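Side-chain contacts in phenylacetic acid degradation-related protein (Silicibacter sp., PDB 2QWZ), which is a putative thioesterase of the thioesterase superfamily, and so probably hydrolyses acyl thioesters, perhaps in connection with phenylacetic acid degradation: residues L22-K26 and D27-A31; S30-L33 and E34-P38. All coordinates share one frame; numbering follows the deposited sequence.

Contact 1 of 2, residues L22-K26 and D27-A31; sequences LVFDK and DGLSA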
loop_
_atom_site.group_PDB
_atom_site.type_symbol
_atom_site.label_atom_id
_atom_site.label_comp_id
_atom_site.label_asym_id
_atom_site.label_seq_id
_atom_site.Cartn_x
_atom_site.Cartn_y
_atom_site.Cartn_z
ATOM N N LEU A 22 -5.759 -26.434 8.879
ATOM C CA LEU A 22 -7.047 -25.867 9.300
ATOM C C LEU A 22 -7.488 -26.469 10.619
ATOM O O LEU A 22 -7.364 -27.664 10.794
ATOM C CB LEU A 22 -8.105 -26.203 8.278
ATOM C CG LEU A 22 -7.900 -25.576 6.897
ATOM C CD1 LEU A 22 -8.850 -26.235 5.942
ATOM C CD2 LEU A 22 -8.104 -24.076 6.940
ATOM N N VAL A 23 -8.024 -25.652 11.523
ATOM C CA VAL A 23 -8.755 -26.164 12.683
ATOM C C VAL A 23 -10.286 -26.051 12.524
ATOM O O VAL A 23 -11.023 -26.392 13.447
ATOM C CB VAL A 23 -8.348 -25.453 13.961
ATOM C CG1 VAL A 23 -6.877 -25.661 14.217
ATOM C CG2 VAL A 23 -8.725 -23.960 13.919
ATOM N N PHE A 24 -10.751 -25.579 11.368
ATOM C CA PHE A 24 -12.172 -25.499 11.044
ATOM C C PHE A 24 -12.396 -26.160 9.704
ATOM O O PHE A 24 -11.538 -26.120 8.816
ATOM C CB PHE A 24 -12.638 -24.044 10.858
ATOM C CG PHE A 24 -13.010 -23.304 12.129
ATOM C CD1 PHE A 24 -14.232 -23.523 12.750
ATOM C CD2 PHE A 24 -12.188 -22.312 12.631
ATOM C CE1 PHE A 24 -14.597 -22.805 13.883
ATOM C CE2 PHE A 24 -12.547 -21.586 13.764
ATOM C CZ PHE A 24 -13.753 -21.833 14.389
ATOM N N ASP A 25 -13.596 -26.682 9.507
ATOM C CA ASP A 25 -14.014 -27.008 8.150
ATOM C C ASP A 25 -14.914 -25.880 7.660
ATOM O O ASP A 25 -15.190 -24.918 8.381
ATOM C CB ASP A 25 -14.647 -28.423 8.034
ATOM C CG ASP A 25 -15.843 -28.635 8.954
ATOM O OD1 ASP A 25 -16.275 -27.695 9.664
ATOM O OD2 ASP A 25 -16.348 -29.776 8.962
ATOM N N LYS A 26 -15.342 -25.972 6.410
ATOM C CA LYS A 26 -16.130 -24.925 5.834
ATOM C C LYS A 26 -17.364 -24.587 6.644
ATOM O O LYS A 26 -17.603 -23.421 6.957
ATOM C CB LYS A 26 -16.520 -25.299 4.420
ATOM C CG LYS A 26 -17.124 -24.165 3.679
ATOM C CD LYS A 26 -17.372 -24.534 2.229
ATOM C CE LYS A 26 -18.813 -24.905 1.967
ATOM N NZ LYS A 26 -19.201 -24.513 0.586
ATOM N N ASP A 27 -18.180 -25.597 6.944
ATOM C CA ASP A 27 -19.430 -25.373 7.634
ATOM C C ASP A 27 -19.207 -24.854 9.064
ATOM O O ASP A 27 -19.943 -23.988 9.533
ATOM C CB ASP A 27 -20.281 -26.650 7.623
ATOM C CG ASP A 27 -20.844 -26.993 6.224
ATOM O OD1 ASP A 27 -20.739 -26.180 5.263
ATOM O OD2 ASP A 27 -21.407 -28.097 6.094
ATOM N N GLY A 28 -18.183 -25.348 9.742
ATOM C CA GLY A 28 -17.835 -24.839 11.074
ATOM C C GLY A 28 -17.318 -23.404 11.040
ATOM O O GLY A 28 -17.495 -22.651 12.013
ATOM N N LEU A 29 -16.688 -23.019 9.919
ATOM C CA LEU A 29 -16.230 -21.645 9.749
ATOM C C LEU A 29 -17.392 -20.730 9.401
ATOM O O LEU A 29 -17.528 -19.660 9.980
ATOM C CB LEU A 29 -15.142 -21.538 8.683
ATOM C CG LEU A 29 -14.420 -20.190 8.599
ATOM C CD1 LEU A 29 -13.620 -19.905 9.885
ATOM C CD2 LEU A 29 -13.542 -20.201 7.384
ATOM N N SER A 30 -18.232 -21.153 8.460
ATOM C CA SER A 30 -19.463 -20.427 8.154
ATOM C C SER A 30 -20.303 -20.109 9.391
ATOM O O SER A 30 -20.859 -19.014 9.496
ATOM C CB SER A 30 -20.314 -21.208 7.163
ATOM O OG SER A 30 -19.640 -21.382 5.934
ATOM N N ALA A 31 -20.375 -21.072 10.312
ATOM C CA ALA A 31 -21.140 -20.970 11.547
ATOM C C ALA A 31 -20.479 -20.042 12.546
ATOM O O ALA A 31 -21.159 -19.320 13.270
ATOM C CB ALA A 31 -21.303 -22.384 12.193
#

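Contact 2 of 2, residues S30-L33 and E34-P38; sequences SAYL and EEVFP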
loop_
_atom_site.group_PDB
_atom_site.type_symbol
_atom_site.label_atom_id
_atom_site.label_comp_id
_atom_site.label_asym_id
_atom_site.label_seq_id
_atom_site.Cartn_x
_atom_site.Cartn_y
_atom_site.Cartn_z
ATOM N N SER A 30 -18.232 -21.153 8.460
ATOM C CA SER A 30 -19.463 -20.427 8.154
ATOM C C SER A 30 -20.303 -20.109 9.391
ATOM O O SER A 30 -20.859 -19.014 9.496
ATOM C CB SER A 30 -20.314 -21.208 7.163
ATOM O OG SER A 30 -19.640 -21.382 5.934
ATOM N N ALA A 31 -20.375 -21.072 10.312
ATOM C CA ALA A 31 -21.140 -20.970 11.547
ATOM C C ALA A 31 -20.479 -20.042 12.546
ATOM O O ALA A 31 -21.159 -19.320 13.270
ATOM C CB ALA A 31 -21.303 -22.384 12.193
ATOM N N TYR A 32 -19.156 -20.100 12.627
ATOM C CA TYR A 32 -18.423 -19.224 13.531
ATOM C C TYR A 32 -18.416 -17.779 13.067
ATOM O O TYR A 32 -18.323 -16.885 13.879
ATOM C CB TYR A 32 -16.979 -19.694 13.723
ATOM C CG TYR A 32 -16.271 -18.889 14.791
ATOM C CD1 TYR A 32 -16.581 -19.076 16.133
ATOM C CD2 TYR A 32 -15.335 -17.909 14.462
ATOM C CE1 TYR A 32 -15.962 -18.333 17.124
ATOM C CE2 TYR A 32 -14.712 -17.156 15.451
ATOM C CZ TYR A 32 -15.032 -17.379 16.777
ATOM O OH TYR A 32 -14.431 -16.653 17.775
ATOM N N LEU A 33 -18.494 -17.542 11.762
ATOM C CA LEU A 33 -18.508 -16.177 11.254
ATOM C C LEU A 33 -19.857 -15.514 11.439
ATOM O O LEU A 33 -19.919 -14.312 11.682
ATOM C CB LEU A 33 -18.137 -16.133 9.777
ATOM C CG LEU A 33 -16.663 -16.351 9.474
ATOM C CD1 LEU A 33 -16.560 -16.641 8.040
ATOM C CD2 LEU A 33 -15.835 -15.157 9.858
ATOM N N GLU A 34 -20.940 -16.271 11.288
ATOM C CA GLU A 34 -22.275 -15.719 11.525
ATOM C C GLU A 34 -22.499 -15.457 13.012
ATOM O O GLU A 34 -23.213 -14.526 13.367
ATOM C CB GLU A 34 -23.357 -16.640 10.967
ATOM C CG GLU A 34 -23.336 -16.730 9.445
ATOM C CD GLU A 34 -24.359 -17.699 8.918
ATOM O OE1 GLU A 34 -25.545 -17.303 8.841
ATOM O OE2 GLU A 34 -23.980 -18.848 8.592
ATOM N N GLU A 35 -21.872 -16.263 13.869
ATOM C CA GLU A 35 -21.897 -16.058 15.324
ATOM C C GLU A 35 -21.195 -14.752 15.724
ATOM O O GLU A 35 -21.815 -13.847 16.277
ATOM C CB GLU A 35 -21.257 -17.263 16.039
ATOM C CG GLU A 35 -20.945 -17.058 17.518
ATOM C CD GLU A 35 -20.555 -18.356 18.230
ATOM O OE1 GLU A 35 -21.451 -19.195 18.475
ATOM O OE2 GLU A 35 -19.359 -18.531 18.563
ATOM N N VAL A 36 -19.905 -14.668 15.437
ATOM C CA VAL A 36 -19.112 -13.467 15.705
ATOM C C VAL A 36 -19.571 -12.219 14.924
ATOM O O VAL A 36 -19.431 -11.104 15.423
ATOM C CB VAL A 36 -17.602 -13.756 15.447
ATOM C CG1 VAL A 36 -16.850 -12.515 14.994
ATOM C CG2 VAL A 36 -16.969 -14.349 16.689
ATOM N N PHE A 37 -20.111 -12.396 13.716
ATOM C CA PHE A 37 -20.611 -11.262 12.912
ATOM C C PHE A 37 -22.031 -11.514 12.395
ATOM O O PHE A 37 -22.209 -12.040 11.295
ATOM C CB PHE A 37 -19.704 -10.968 11.715
ATOM C CG PHE A 37 -18.252 -10.895 12.049
ATOM C CD1 PHE A 37 -17.765 -9.903 12.885
ATOM C CD2 PHE A 37 -17.363 -11.814 11.512
ATOM C CE1 PHE A 37 -16.411 -9.832 13.193
ATOM C CE2 PHE A 37 -16.017 -11.754 11.814
ATOM C CZ PHE A 37 -15.535 -10.758 12.654
ATOM N N PRO A 38 -23.050 -11.136 13.185
ATOM C CA PRO A 38 -24.439 -11.327 12.752
ATOM C C PRO A 38 -24.807 -10.546 11.490
ATOM O O PRO A 38 -25.640 -11.010 10.710
ATOM C CB PRO A 38 -25.253 -10.840 13.954
ATOM C CG PRO A 38 -24.287 -10.861 15.113
ATOM C CD PRO A 38 -22.970 -10.530 14.525
#

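Contact 1 of 2, residues L22-K26 and D27-A31
Phe-24 and Leu-29 meet at about a right angle where the chain turns into the first helix: Leu-29 CD1 lies over one face of the ring, 4.3 Å from the Phe-24 centroid and 25° off the normal, a CH-pi contact. The nearest ring carbon is Phe-24 CD2, 3.9 Å from Leu-29 CD1. The phenylalanine CG stands opposite its own carbonyl carbon (chi1 -84°), which swings the ring against the first turn; there the CD1-CE1 side runs beside the Gly-28 peptide, with Phe-24 CE1 3.5 Å from Gly-28 O. Gly-28, having no side chain, lets Asp-25 OD1 and the Phe-24 ring come close to its backbone. An alanine in place of Phe-24 would take the ring away and would probably leave Leu-29 CD1 without its aromatic cover and the Gly-28 peptide less shielded.

Asp-25 is the N-cap. Asp-25 CG sits between its own backbone N and carbonyl carbon (chi1 57°), which brings OD1 round to Gly-28 N; Asp-25 OD1 accepts from Gly-28 N at 3.0 Å, the donor lying above the carboxylate plane. The negative carboxylate probably interacts favourably with the partial positive charge at the helix N-terminus. Asp-25 O takes Leu-29 N at 2.9 Å, while Lys-26 O receives a nearly straight bond from Ser-30 N at 2.8 Å and a weak one from Leu-29 N. The lysine side chain runs past the carboxylate of Asp-27 without a salt bridge, and its NZ hydrogen-bonds to the main-chain O of Asp-47, and weakly to that of Ile-46.

Lys-26 thus ties the start of helix 26-36 to strand 44-49, Leu-29 packs on Ile-46 and Leu-49 of that strand and on Ala-90 of helix 73-92, and Leu-22 rests on Ala-90 and His-91.

Contact 2 of 2, residues S30-L33 and E34-P38
The last turns of helix 26-36 make this contact, with two i to i+4 side-chain pairs on neighbouring parts of its surface. Tyr-32 and Val-36 form the first: Val-36 CG2 approaches the phenol end of the ring obliquely, 3.6 Å from Tyr-32 CZ. Glu-35 comes to the same ring from the preceding position, its OE2 3.7 Å from Tyr-32 CE1 and the carboxylate turned 68° against the ring plane. Tyr-32 begins by pointing away from the following turn, yet its CG lies anti to the backbone N (chi1 -173°) and the long ring carries the hydroxyl end back to Val-36.

In the second pair, Leu-33 CD2 sits at the edge of the Phe-37 ring and in its plane, 3.9 Å from Phe-37 CE2. Four successive main-chain bonds close these turns, from Glu-34 N to Ser-30 O at 3.3 Å to Phe-37 N to Leu-33 O at 2.8 Å. Phe-37 is the first residue to leave helical backbone angles and marks the end of the helix.

Leu-33 also packs on Ala-86 of helix 73-92 and Ile-46 of strand 44-49, and Tyr-32 on Leu-89. With Tyr-32 and Leu-33 buried and Glu-34 and Glu-35 exposed, this is an amphipathic helix packed beside helix 73-92 and strand 44-49, consistent with the hot-dog fold of the thioesterase superfamily.

Overall arrangement
Both contacts belong to helix 26-36, contact 1 at its start and contact 2 at its end, with Ser-30 and Ala-31 common to the two; the centres of the two contacts lie about 10 Å apart. They join directly where Phe-24 CZ packs 3.9 Å from Tyr-32 CG. Contact 1 is largely a surface contact, with Leu-29 its buried residue, and combines side-chain capping with apolar packing; contact 2 is partly buried through Tyr-32 and Leu-33 and relies on apolar side chains and main-chain bonds. Each rests on strand 44-49, at the edge of the chain's antiparallel sheet, and on helix 73-92, so successive turns of one helix cover the same two elements.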